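Local coordinates for pyruvate kinase (Cryptosporidium parvum, PDB 4DRS), which catalyses the last step of glycolysis, moving the phosphoryl group of phosphoenolpyruvate to ADP to give pyruvate and ATP, at the interface of chains A and B. Residues are numbered along the deposited sequence; one frame, centred on the assembly and turned at random. Chains: chain A/B, Pyruvate kinase.

The interface of chains A and B. Residues chain A 346, 349, 353, 381, 384-385, 388; chain B 304, 307-308, 311.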
# COMPACT_ATOMS: atom_id res chain seq x y z
N THR A 346 -12.41 -0.38 -28.56
CA THR A 346 -11.44 -0.07 -27.50
C THR A 346 -11.68 1.33 -26.90
O THR A 346 -11.42 1.54 -25.72
CB THR A 346 -9.98 -0.20 -27.97
OG1 THR A 346 -9.72 0.74 -29.01
CG2 THR A 346 -9.69 -1.62 -28.47
N ALA A 349 -14.51 0.77 -24.45
CA ALA A 349 -13.92 -0.01 -23.37
C ALA A 349 -13.07 0.86 -22.45
O ALA A 349 -13.20 0.80 -21.23
CB ALA A 349 -13.07 -1.14 -23.94
N LEU A 353 -13.37 2.19 -18.55
CA LEU A 353 -12.26 1.99 -17.63
C LEU A 353 -11.73 3.32 -17.05
O LEU A 353 -11.20 3.35 -15.94
CB LEU A 353 -11.15 1.18 -18.29
CG LEU A 353 -11.48 -0.31 -18.50
CD1 LEU A 353 -10.46 -0.98 -19.39
CD2 LEU A 353 -11.60 -1.04 -17.16
N VAL A 381 -19.41 -4.61 -25.14
CA VAL A 381 -18.11 -4.00 -24.85
C VAL A 381 -18.06 -3.45 -23.43
O VAL A 381 -17.11 -3.74 -22.69
CB VAL A 381 -17.75 -2.89 -25.86
CG1 VAL A 381 -16.52 -2.11 -25.39
CG2 VAL A 381 -17.50 -3.49 -27.24
N GLN A 384 -17.87 -6.21 -20.94
CA GLN A 384 -16.55 -6.81 -21.02
C GLN A 384 -15.50 -5.95 -20.31
O GLN A 384 -14.67 -6.47 -19.57
CB GLN A 384 -16.18 -7.07 -22.48
CG GLN A 384 -15.32 -8.30 -22.73
CD GLN A 384 -15.87 -9.57 -22.10
OE1 GLN A 384 -17.06 -9.88 -22.19
NE2 GLN A 384 -14.98 -10.33 -21.46
N ALA A 385 -15.56 -4.63 -20.52
CA ALA A 385 -14.62 -3.69 -19.90
C ALA A 385 -14.76 -3.66 -18.38
O ALA A 385 -13.78 -3.51 -17.65
CB ALA A 385 -14.78 -2.30 -20.48
N CYS A 388 -12.71 -6.03 -16.28
CA CYS A 388 -11.30 -5.66 -16.13
C CYS A 388 -11.05 -4.80 -14.89
O CYS A 388 -9.90 -4.45 -14.60
CB CYS A 388 -10.82 -4.92 -17.37
SG CYS A 388 -10.90 -5.88 -18.89
N GLU B 304 -16.16 -8.15 -28.89
CA GLU B 304 -16.07 -7.43 -27.62
C GLU B 304 -14.97 -7.97 -26.70
O GLU B 304 -14.56 -7.28 -25.77
CB GLU B 304 -17.43 -7.43 -26.90
CG GLU B 304 -17.86 -8.77 -26.32
CD GLU B 304 -18.94 -9.46 -27.14
OE1 GLU B 304 -18.99 -9.26 -28.38
OE2 GLU B 304 -19.74 -10.21 -26.54
N PHE B 307 -10.21 -6.68 -27.06
CA PHE B 307 -9.44 -5.74 -26.23
C PHE B 307 -9.04 -6.34 -24.87
O PHE B 307 -8.00 -5.96 -24.31
CB PHE B 307 -10.18 -4.41 -26.04
CG PHE B 307 -11.18 -4.43 -24.93
CD1 PHE B 307 -12.51 -4.77 -25.18
CD2 PHE B 307 -10.79 -4.13 -23.63
CE1 PHE B 307 -13.44 -4.81 -24.15
CE2 PHE B 307 -11.72 -4.17 -22.59
CZ PHE B 307 -13.04 -4.51 -22.86
N VAL B 308 -9.86 -7.24 -24.34
CA VAL B 308 -9.54 -7.93 -23.09
C VAL B 308 -8.31 -8.82 -23.29
O VAL B 308 -7.37 -8.79 -22.49
CB VAL B 308 -10.73 -8.77 -22.55
CG1 VAL B 308 -10.32 -9.56 -21.32
CG2 VAL B 308 -11.92 -7.88 -22.22
N LYS B 311 -5.13 -6.56 -23.68
CA LYS B 311 -4.66 -6.01 -22.40
C LYS B 311 -3.92 -7.05 -21.57
O LYS B 311 -2.89 -6.76 -20.98
CB LYS B 311 -5.82 -5.40 -21.60
CG LYS B 311 -6.31 -4.07 -22.14
CD LYS B 311 -7.46 -3.52 -21.32
CE LYS B 311 -7.99 -2.22 -21.92
NZ LYS B 311 -6.98 -1.13 -21.95
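The ring of B:Phe307 lies with one face against A:Ala349 of helix 342-354 and its CZ edge against A:Ala385 of helix 371-386. CB of A:Ala349 stands over the middle of the ring, 3.5 Å from its centroid, in a CH-pi contact. CG2 of B:Val308, of the same chain, lies over the opposite face, offset toward the rim. At the leading edge, CZ of B:Phe307 comes within 3.5 Å of CA of A:Ala385, and the backbone N of that alanine lies in the ring plane. CG of B:Phe307 takes the crowded position between backbone N and carbonyl carbon (chi1 84°), which carries the ring out toward chain A. Behind the ring, the A:Thr346 and B:Phe307 side chains run past each other in opposite directions, CG2 of the threonine 3.7 Å from the benzylic CB.

The same B:Val308 methyl, CG2, also meets CG of A:Gln384 at 3.5 Å, the two side chains crossing at about a right angle. This CG lies 3.3 Å from the backbone O of B:Glu304, and the bend at chi2 (51°) turns the amide off, its NE2 staying 4.0 Å from B:Val308 CG2. SG of A:Cys388 approaches this methyl at 4.0 Å. Farther along, A:Leu353 and B:Lys311 reach toward each other tip to tip, CD1 of the leucine 3.7 Å from the lysine CE. The patch is held by apolar contact, with no polar pair in bonding reach across it.

Helix 306-320 of chain B thus faces helices 342-354 and 371-386 of chain A and the loop just after the latter, which carries A:Cys388. All are outer helices of the (beta/alpha) barrel domain, making this a two-fold-repeated barrel-to-barrel contact within the tetramer typical of pyruvate kinases.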